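Local structure of magnetosome protein MamA (Magnetospirillum gryphiswaldense, 3AS8) at residues 16-20 / 21-25; 27-30 / 31-35; 41-44 / 45-49; 56-59 / 60-64. The protein is a magnetosome-associated tetratricopeptide-repeat protein whose self-recognition promotes complex assembly, probably offering its repeats as a protein-binding scaffold. All coordinates share one frame; numbering follows the deposited sequence.

The four contacts follow one another along the first helices of the tetratricopeptide repeat superhelix: the turn from helix 5-20 into the next helix (interaction 1), the close of helix 24-31 (interaction 2) and the starts of helix 42-54 (interaction 3) and helix 58-71 (interaction 4). Interactions 1 and 2 meet where Ala19 CB lies 3.6 Å from Ala27 CB. Interaction 3 joins both, with Lys20 CE 3.7 Å from His47 NE2 and Tyr35 CB 3.6 Å from Leu48 CD2; Leu48 CG also rests 3.4 Å from Leu64 CD2 of interaction 4. Interactions 1 and 4 do not touch, their nearest atoms being about 8 Å apart. A sulfate ion, probably from crystallisation, lies about 4 Å from Tyr24.

Interaction 1 of 4, residues 16-20 / 21-25; sequences ISHAK and AGRYS
Arg23 grips His18 across a Schellman motif that ends helix 5-20 and turns the chain toward helix 24-31. The central bond runs from Arg23 NE to His18 ND1, 2.7 Å long, with an N-H...N angle of 155°; NH2 of the same guanidinium adds a weak second bond to ND1. Arg23 NE lies near the imidazole plane, at the edge of the His18 ring, while ring and guanidinium stand almost perpendicular, 86° apart. The bend at chi3 (-61°) folds the arginine back over the turn, where the methyl of Ala21 lies over one guanidinium face, displaced toward its rim. Because ND1 accepts here, a neutral His18 would probably carry its proton on NE2. Behind this grip the backbone sets the geometry: Arg23 N reaches back to His18 O at 2.9 Å and Gly22 N to Ala19 O at 3.2 Å. Gly22 turns with a positive phi, at which a side chain would jam against Ala21 O. Outside the turn, His18 rests on Ala27 and Met30, and Tyr24 leans on Ile50 and Lys54 of helix 42-54. The Tyr24 ring also returns to the helix end, CE1 lying 3.7 Å from Ala19 O.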
loop_
_atom_site.group_PDB
_atom_site.type_symbol
_atom_site.label_atom_id
_atom_site.label_comp_id
_atom_site.label_asym_id
_atom_site.label_seq_id
_atom_site.Cartn_x
_atom_site.Cartn_y
_atom_site.Cartn_z
ATOM N N ILE A 16 1.590 19.059 9.353
ATOM C CA ILE A 16 2.085 18.440 8.138
ATOM C C ILE A 16 3.588 18.262 8.207
ATOM O O ILE A 16 4.168 17.266 7.724
ATOM C CB ILE A 16 1.680 19.275 6.934
ATOM C CG1 ILE A 16 0.157 19.155 6.752
ATOM C CG2 ILE A 16 2.469 18.833 5.708
ATOM C CD1 ILE A 16 -0.406 20.230 5.730
ATOM N N SER A 17 4.257 19.220 8.803
ATOM C CA SER A 17 5.685 19.046 8.980
ATOM C C SER A 17 5.966 17.786 9.863
ATOM O O SER A 17 6.768 16.884 9.509
ATOM C CB SER A 17 6.266 20.339 9.540
ATOM O OG SER A 17 7.632 20.199 9.710
ATOM N N HIS A 18 5.260 17.691 10.985
ATOM C CA HIS A 18 5.514 16.572 11.883
ATOM C C HIS A 18 5.277 15.238 11.086
ATOM O O HIS A 18 6.083 14.311 11.104
ATOM C CB HIS A 18 4.585 16.605 13.077
ATOM C CG HIS A 18 4.929 17.606 14.139
ATOM N ND1 HIS A 18 6.203 17.809 14.601
ATOM C CD2 HIS A 18 4.122 18.386 14.907
ATOM C CE1 HIS A 18 6.179 18.700 15.574
ATOM N NE2 HIS A 18 4.928 19.072 15.771
ATOM N N ALA A 19 4.154 15.166 10.387
ATOM C CA ALA A 19 3.758 13.925 9.711
ATOM C C ALA A 19 4.793 13.504 8.620
ATOM O O ALA A 19 5.146 12.328 8.452
ATOM C CB ALA A 19 2.333 14.078 9.132
ATOM N N LYS A 20 5.263 14.473 7.871
ATOM C CA LYS A 20 6.299 14.221 6.863
ATOM C C LYS A 20 7.645 13.797 7.474
ATOM O O LYS A 20 8.423 13.094 6.840
ATOM C CB LYS A 20 6.458 15.462 6.025
ATOM C CG LYS A 20 5.388 15.550 4.913
ATOM C CD LYS A 20 5.658 16.737 4.054
ATOM C CE LYS A 20 4.426 17.149 3.301
ATOM N NZ LYS A 20 4.670 18.487 2.675
ATOM N N ALA A 21 7.895 14.176 8.730
ATOM C CA ALA A 21 9.107 13.783 9.438
ATOM C C ALA A 21 8.933 12.449 10.189
ATOM O O ALA A 21 9.879 11.993 10.812
ATOM C CB ALA A 21 9.476 14.875 10.435
ATOM N N GLY A 22 7.744 11.845 10.181
ATOM C CA GLY A 22 7.558 10.616 10.963
ATOM C C GLY A 22 7.245 10.861 12.462
ATOM O O GLY A 22 7.280 9.939 13.282
ATOM N N ARG A 23 6.821 12.076 12.802
ATOM C CA ARG A 23 6.444 12.403 14.164
ATOM C C ARG A 23 4.939 12.316 14.193
ATOM O O ARG A 23 4.212 13.300 14.259
ATOM C CB ARG A 23 6.977 13.760 14.572
ATOM C CG ARG A 23 8.556 13.938 14.634
ATOM C CD ARG A 23 8.976 15.390 15.107
ATOM N NE ARG A 23 8.514 16.452 14.207
ATOM C CZ ARG A 23 9.232 17.124 13.278
ATOM N NH1 ARG A 23 10.543 16.895 13.080
ATOM N NH2 ARG A 23 8.626 18.087 12.531
ATOM N N TYR A 24 4.457 11.096 14.158
ATOM C CA TYR A 24 3.023 10.848 13.903
ATOM C C TYR A 24 2.130 11.277 15.031
ATOM O O TYR A 24 1.082 11.874 14.798
ATOM C CB TYR A 24 2.820 9.371 13.514
ATOM C CG TYR A 24 3.492 8.975 12.200
ATOM C CD1 TYR A 24 3.126 9.528 10.994
ATOM C CD2 TYR A 24 4.539 8.055 12.186
ATOM C CE1 TYR A 24 3.766 9.145 9.797
ATOM C CE2 TYR A 24 5.153 7.688 11.060
ATOM C CZ TYR A 24 4.786 8.239 9.864
ATOM O OH TYR A 24 5.466 7.856 8.751
ATOM N N SER A 25 2.592 11.108 16.268
ATOM C CA SER A 25 1.762 11.445 17.438
ATOM C C SER A 25 1.575 12.980 17.506
ATOM O O SER A 25 0.464 13.487 17.718
ATOM C CB SER A 25 2.427 10.929 18.736
ATOM O OG SER A 25 2.634 9.541 18.790
#

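Interaction 2 of 4, residues 27-30 / 31-35; sequences AVVM and LEQVY
Gln33 runs alongside Val29, its chain extended, where helix 24-31 of the tetratricopeptide repeat fold runs out. Among the side-chain bonds, Gln33 NE2 donates an N-H hydrogen bond to Val29 O over 3.0 Å, nearly straight at 171°; the oxygen lies in the amide plane of Gln33, whereas the nitrogen stands above the Val29 carbonyl plane. A water donates to the same Val29 O (2.9 Å) and to Glu32 OE1 (3.0 Å), so one carbonyl of the last turn is held by an amide and a water. With an alanine in place of Gln33, Val29 O would probably lose its amide donor and be left to the water. The backbone bonds finish the helix: Leu31 N to Ala27 O, Glu32 N to Val28 O, then the shorter-span Gln33 N to Met30 O at 3.0 Å. In the packing, Val28 CG1, anti to its own N (chi1 178°), lies alongside the Glu32 carboxylate, 3.5 Å from OE2, which is hydrogen-bonded to Tyr52 OH. Met30 CE lies 3.8 Å from Gln33 NE2. Met30 and Gln33 meet Tyr11 of helix 5-20, while Val28 and Leu31 face helix 42-54 and Glu32 reaches Arg60 of helix 58-71.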
loop_
_atom_site.group_PDB
_atom_site.type_symbol
_atom_site.label_atom_id
_atom_site.label_comp_id
_atom_site.label_asym_id
_atom_site.label_seq_id
_atom_site.Cartn_x
_atom_site.Cartn_y
_atom_site.Cartn_z
ATOM N N ALA A 27 1.874 14.958 14.994
ATOM C CA ALA A 27 0.983 15.260 13.835
ATOM C C ALA A 27 -0.523 15.122 14.147
ATOM O O ALA A 27 -1.338 15.933 13.697
ATOM C CB ALA A 27 1.332 14.392 12.561
ATOM N N VAL A 28 -0.897 14.085 14.896
ATOM C CA VAL A 28 -2.305 13.947 15.354
ATOM C C VAL A 28 -2.675 15.125 16.234
ATOM O O VAL A 28 -3.706 15.741 16.001
ATOM C CB VAL A 28 -2.565 12.625 16.131
ATOM C CG1 VAL A 28 -4.058 12.531 16.646
ATOM C CG2 VAL A 28 -2.210 11.464 15.265
ATOM N N VAL A 29 -1.850 15.404 17.247
ATOM C CA VAL A 29 -2.138 16.506 18.169
ATOM C C VAL A 29 -2.385 17.846 17.432
ATOM O O VAL A 29 -3.337 18.551 17.703
ATOM C CB VAL A 29 -1.023 16.704 19.234
ATOM C CG1 VAL A 29 -1.241 18.014 19.957
ATOM C CG2 VAL A 29 -0.973 15.455 20.258
ATOM N N MET A 30 -1.508 18.207 16.533
ATOM C CA MET A 30 -1.654 19.459 15.774
ATOM C C MET A 30 -2.766 19.413 14.746
ATOM O O MET A 30 -3.563 20.367 14.632
ATOM C CB MET A 30 -0.342 19.838 15.076
ATOM C CG MET A 30 0.892 20.171 15.979
ATOM S SD MET A 30 0.655 21.654 16.977
ATOM C CE MET A 30 0.350 20.969 18.581
ATOM N N LEU A 31 -2.817 18.373 13.928
ATOM C CA LEU A 31 -3.771 18.400 12.782
ATOM C C LEU A 31 -5.217 18.246 13.210
ATOM O O LEU A 31 -6.122 18.741 12.533
ATOM C CB LEU A 31 -3.383 17.457 11.633
ATOM C CG LEU A 31 -2.092 17.742 10.822
ATOM C CD1 LEU A 31 -1.688 16.564 9.881
ATOM C CD2 LEU A 31 -2.019 19.120 10.169
ATOM N N GLU A 32 -5.454 17.632 14.360
ATOM C CA GLU A 32 -6.791 17.582 14.909
ATOM C C GLU A 32 -7.375 18.986 15.162
ATOM O O GLU A 32 -8.602 19.155 15.210
ATOM C CB GLU A 32 -6.775 16.842 16.246
ATOM C CG GLU A 32 -6.885 15.334 16.094
ATOM C CD GLU A 32 -6.932 14.548 17.430
ATOM O OE1 GLU A 32 -6.521 15.076 18.490
ATOM O OE2 GLU A 32 -7.389 13.387 17.405
ATOM N N GLN A 33 -6.498 19.966 15.333
ATOM C CA GLN A 33 -6.906 21.310 15.690
ATOM C C GLN A 33 -7.171 22.156 14.468
ATOM O O GLN A 33 -7.549 23.335 14.609
ATOM C CB GLN A 33 -5.816 21.967 16.556
ATOM C CG GLN A 33 -5.664 21.271 17.888
ATOM C CD GLN A 33 -4.623 21.919 18.764
ATOM O OE1 GLN A 33 -4.865 23.014 19.265
ATOM N NE2 GLN A 33 -3.468 21.254 18.969
ATOM N N VAL A 34 -6.903 21.608 13.276
ATOM C CA VAL A 34 -7.295 22.284 12.035
ATOM C C VAL A 34 -8.229 21.483 11.117
ATOM O O VAL A 34 -8.935 22.083 10.283
ATOM C CB VAL A 34 -6.085 22.836 11.220
ATOM C CG1 VAL A 34 -5.047 21.800 10.886
ATOM C CG2 VAL A 34 -6.609 23.510 9.945
ATOM N N TYR A 35 -8.262 20.155 11.260
ATOM C CA TYR A 35 -9.091 19.338 10.381
ATOM C C TYR A 35 -10.551 19.709 10.600
ATOM O O TYR A 35 -11.001 19.789 11.726
ATOM C CB TYR A 35 -8.892 17.815 10.605
ATOM C CG TYR A 35 -9.890 17.010 9.830
ATOM C CD1 TYR A 35 -9.818 16.955 8.430
ATOM C CD2 TYR A 35 -10.922 16.331 10.460
ATOM C CE1 TYR A 35 -10.796 16.247 7.646
ATOM C CE2 TYR A 35 -11.886 15.583 9.693
ATOM C CZ TYR A 35 -11.815 15.572 8.296
ATOM O OH TYR A 35 -12.751 14.867 7.571
HETATM O O HOH W 1 -5.277 17.514 19.600
#

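Interaction 3 of 4, residues 41-44 / 45-49; sequences DVEV and ALHLG
Glu43 O takes two bonds from His47: the ring ND1 at 2.8 Å and the backbone N at 3.2 Å. The ring bond lies close to the imidazole plane, and chi1 of -72° swings the ring back along the helix to reach this carbonyl. Beside it, Glu43 bends at chi2 (53°) to set OE1 only 3.0 Å from His47 CE1, with carboxylate and ring planes 50° apart. A phenylalanine in place of His47 would probably leave Glu43 O without its ring donor and the carboxylate against a nonpolar edge. Asp41 holds the N-cap of this tetratricopeptide repeat helix, 42-54: its OD1 accepts from Val44 N at 3.2 Å, from above the carboxylate plane, and weakly from Glu43 N, while OD2 forms a salt bridge with Arg12. In the packing, Leu46 CG lies above one face of the His47 ring, near its rim; Ala45 and Leu46 face helix 58-71, and His47 meets Ala19 and Lys20. The ND1 bond implies a proton there; the Glu43 carboxylate may favour a positive ring, but Lys20 and Lys77 close by would work against it, and the negative charge of Asp41 probably interacts favourably with the helix N-terminus.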
loop_
_atom_site.group_PDB
_atom_site.type_symbol
_atom_site.label_atom_id
_atom_site.label_comp_id
_atom_site.label_asym_id
_atom_site.label_seq_id
_atom_site.Cartn_x
_atom_site.Cartn_y
_atom_site.Cartn_z
ATOM N N ASP A 41 -9.802 19.970 3.540
ATOM C CA ASP A 41 -8.426 20.249 3.022
ATOM C C ASP A 41 -7.700 18.920 2.819
ATOM O O ASP A 41 -7.451 18.231 3.816
ATOM C CB ASP A 41 -7.702 21.095 4.068
ATOM C CG ASP A 41 -6.214 21.425 3.734
ATOM O OD1 ASP A 41 -5.424 20.652 3.108
ATOM O OD2 ASP A 41 -5.800 22.513 4.175
ATOM N N VAL A 42 -7.360 18.562 1.561
ATOM C CA VAL A 42 -6.918 17.161 1.235
ATOM C C VAL A 42 -5.559 16.873 1.867
ATOM O O VAL A 42 -5.309 15.771 2.362
ATOM C CB VAL A 42 -6.910 16.832 -0.306
ATOM C CG1 VAL A 42 -5.922 17.654 -1.063
ATOM C CG2 VAL A 42 -6.586 15.346 -0.562
ATOM N N GLU A 43 -4.718 17.886 1.949
ATOM C CA GLU A 43 -3.356 17.681 2.468
ATOM C C GLU A 43 -3.366 17.464 3.997
ATOM O O GLU A 43 -2.568 16.660 4.525
ATOM C CB GLU A 43 -2.542 18.882 2.033
ATOM C CG GLU A 43 -1.124 18.608 1.661
ATOM C CD GLU A 43 -0.926 17.527 0.634
ATOM O OE1 GLU A 43 -0.052 16.667 0.897
ATOM O OE2 GLU A 43 -1.592 17.534 -0.421
ATOM N N VAL A 44 -4.313 18.132 4.675
ATOM C CA VAL A 44 -4.549 17.962 6.083
ATOM C C VAL A 44 -5.173 16.558 6.287
ATOM O O VAL A 44 -4.651 15.764 7.109
ATOM C CB VAL A 44 -5.427 19.097 6.657
ATOM C CG1 VAL A 44 -5.982 18.703 8.045
ATOM C CG2 VAL A 44 -4.607 20.447 6.700
ATOM N N ALA A 45 -6.216 16.199 5.503
ATOM C CA ALA A 45 -6.839 14.878 5.666
ATOM C C ALA A 45 -5.867 13.690 5.372
ATOM O O ALA A 45 -5.859 12.677 6.087
ATOM C CB ALA A 45 -8.152 14.737 4.837
ATOM N N LEU A 46 -5.021 13.853 4.374
ATOM C CA LEU A 46 -4.044 12.860 4.024
ATOM C C LEU A 46 -3.014 12.627 5.125
ATOM O O LEU A 46 -2.741 11.474 5.498
ATOM C CB LEU A 46 -3.334 13.266 2.790
ATOM C CG LEU A 46 -2.047 12.480 2.475
ATOM C CD1 LEU A 46 -2.346 10.922 2.258
ATOM C CD2 LEU A 46 -1.335 13.019 1.261
ATOM N N HIS A 47 -2.430 13.711 5.635
ATOM C CA HIS A 47 -1.441 13.585 6.681
ATOM C C HIS A 47 -2.011 13.131 8.037
ATOM O O HIS A 47 -1.403 12.313 8.732
ATOM C CB HIS A 47 -0.578 14.838 6.669
ATOM C CG HIS A 47 0.330 14.876 5.480
ATOM N ND1 HIS A 47 0.021 15.551 4.306
ATOM C CD2 HIS A 47 1.471 14.187 5.227
ATOM C CE1 HIS A 47 0.985 15.339 3.420
ATOM N NE2 HIS A 47 1.877 14.526 3.953
ATOM N N LEU A 48 -3.209 13.591 8.393
ATOM C CA LEU A 48 -3.818 13.135 9.623
ATOM C C LEU A 48 -4.302 11.690 9.514
ATOM O O LEU A 48 -4.304 10.950 10.501
ATOM C CB LEU A 48 -4.983 14.058 10.023
ATOM C CG LEU A 48 -5.821 13.725 11.264
ATOM C CD1 LEU A 48 -4.984 13.615 12.631
ATOM C CD2 LEU A 48 -6.860 14.895 11.349
ATOM N N GLY A 49 -4.806 11.330 8.346
ATOM C CA GLY A 49 -5.141 9.927 8.013
ATOM C C GLY A 49 -3.928 9.034 8.236
ATOM O O GLY A 49 -4.035 8.074 8.949
#

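Interaction 4 of 4, residues 56-59 / 60-64; sequences GAVD and RGTEL
Asp59 O accepts from Glu63 N at 2.9 Å and has Thr62 OG1 equally near, at 2.9 Å. The same OG1 is 3.0 Å from Val58 O, which also accepts from Thr62 N in the regular helical way. The hydroxyl thus sits between two consecutive carbonyl oxygens of the helix wall, its single proton having both within reach. Its position follows from chi1 of 56°, which places OG1 between the backbone N and the carbonyl carbon of Thr62 and turns it back down the helix; a buried polar group is in this way kept beside acceptors of its own chain. The same torsion sends the Thr62 methyl CG2 toward Val58, where it lies 4.0 Å from CG1. Ahead of these bonds the helix is started by Ala57 at the N-cap, the centre of an inverse gamma turn in which Val58 N bonds weakly to Gly56 O. The first helical bond runs from Gly61 N to Ala57 O, the shortest here at 2.8 Å. Ala57 CB also packs against Arg60 CB, 4.0 Å away. Farther along, the Glu63 side chain has its polar partner one turn on, as OE2 forms a salt bridge with Arg67. In the stacked helices of the tetratricopeptide repeat fold, helix 58-71 is packed between its two chain neighbours here: Ala57, Arg60 and Leu64 rest on Tyr52 of helix 42-54, while Val58 and Thr62 lean on Thr85 of helix 76-88.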
loop_
_atom_site.group_PDB
_atom_site.type_symbol
_atom_site.label_atom_id
_atom_site.label_comp_id
_atom_site.label_asym_id
_atom_site.label_seq_id
_atom_site.Cartn_x
_atom_site.Cartn_y
_atom_site.Cartn_z
ATOM N N GLY A 56 -2.530 3.849 15.478
ATOM C CA GLY A 56 -3.414 2.697 15.892
ATOM C C GLY A 56 -4.899 2.941 15.647
ATOM O O GLY A 56 -5.735 2.021 15.821
ATOM N N ALA A 57 -5.269 4.169 15.268
ATOM C CA ALA A 57 -6.680 4.490 14.902
ATOM C C ALA A 57 -6.881 4.229 13.414
ATOM O O ALA A 57 -7.047 5.168 12.561
ATOM C CB ALA A 57 -7.057 5.951 15.286
ATOM N N VAL A 58 -6.923 2.934 13.069
ATOM C CA VAL A 58 -6.794 2.584 11.666
ATOM C C VAL A 58 -8.151 2.840 10.981
ATOM O O VAL A 58 -8.163 3.383 9.878
ATOM C CB VAL A 58 -6.290 1.160 11.426
ATOM C CG1 VAL A 58 -6.237 0.850 9.885
ATOM C CG2 VAL A 58 -4.879 0.943 12.207
ATOM N N ASP A 59 -9.245 2.555 11.643
ATOM C CA ASP A 59 -10.585 2.801 11.068
ATOM C C ASP A 59 -10.775 4.323 10.888
ATOM O O ASP A 59 -11.164 4.831 9.820
ATOM C CB ASP A 59 -11.646 2.216 11.989
ATOM C CG ASP A 59 -13.075 2.699 11.678
ATOM O OD1 ASP A 59 -13.879 2.876 12.644
ATOM O OD2 ASP A 59 -13.390 2.922 10.492
ATOM N N ARG A 60 -10.450 5.058 11.921
ATOM C CA ARG A 60 -10.545 6.513 11.833
ATOM C C ARG A 60 -9.702 7.063 10.716
ATOM O O ARG A 60 -10.115 7.928 9.954
ATOM C CB ARG A 60 -10.191 7.184 13.165
ATOM C CG ARG A 60 -10.676 8.608 13.201
ATOM C CD ARG A 60 -10.383 9.246 14.529
ATOM N NE ARG A 60 -10.874 10.624 14.590
ATOM C CZ ARG A 60 -10.938 11.303 15.725
ATOM N NH1 ARG A 60 -11.394 12.551 15.734
ATOM N NH2 ARG A 60 -10.508 10.743 16.854
ATOM N N GLY A 61 -8.463 6.616 10.649
ATOM C CA GLY A 61 -7.585 7.055 9.613
ATOM C C GLY A 61 -8.007 6.740 8.175
ATOM O O GLY A 61 -7.862 7.592 7.273
ATOM N N THR A 62 -8.468 5.507 7.953
ATOM C CA THR A 62 -8.930 5.096 6.658
ATOM C C THR A 62 -10.159 5.898 6.270
ATOM O O THR A 62 -10.291 6.220 5.114
ATOM C CB THR A 62 -9.196 3.572 6.566
ATOM O OG1 THR A 62 -10.120 3.225 7.594
ATOM C CG2 THR A 62 -7.850 2.835 6.796
ATOM N N GLU A 63 -11.046 6.207 7.218
ATOM C CA GLU A 63 -12.194 7.064 6.882
ATOM C C GLU A 63 -11.753 8.453 6.366
ATOM O O GLU A 63 -12.366 8.972 5.411
ATOM C CB GLU A 63 -13.144 7.151 8.115
ATOM C CG GLU A 63 -14.092 8.363 8.205
ATOM C CD GLU A 63 -13.431 9.589 8.899
ATOM O OE1 GLU A 63 -12.720 9.455 9.982
ATOM O OE2 GLU A 63 -13.590 10.674 8.299
ATOM N N LEU A 64 -10.700 9.071 6.967
ATOM C CA LEU A 64 -10.188 10.371 6.451
ATOM C C LEU A 64 -9.590 10.220 5.047
ATOM O O LEU A 64 -9.701 11.121 4.198
ATOM C CB LEU A 64 -9.108 11.005 7.372
ATOM C CG LEU A 64 -9.525 12.027 8.396
ATOM C CD1 LEU A 64 -10.663 11.430 9.200
ATOM C CD2 LEU A 64 -8.330 12.483 9.304
#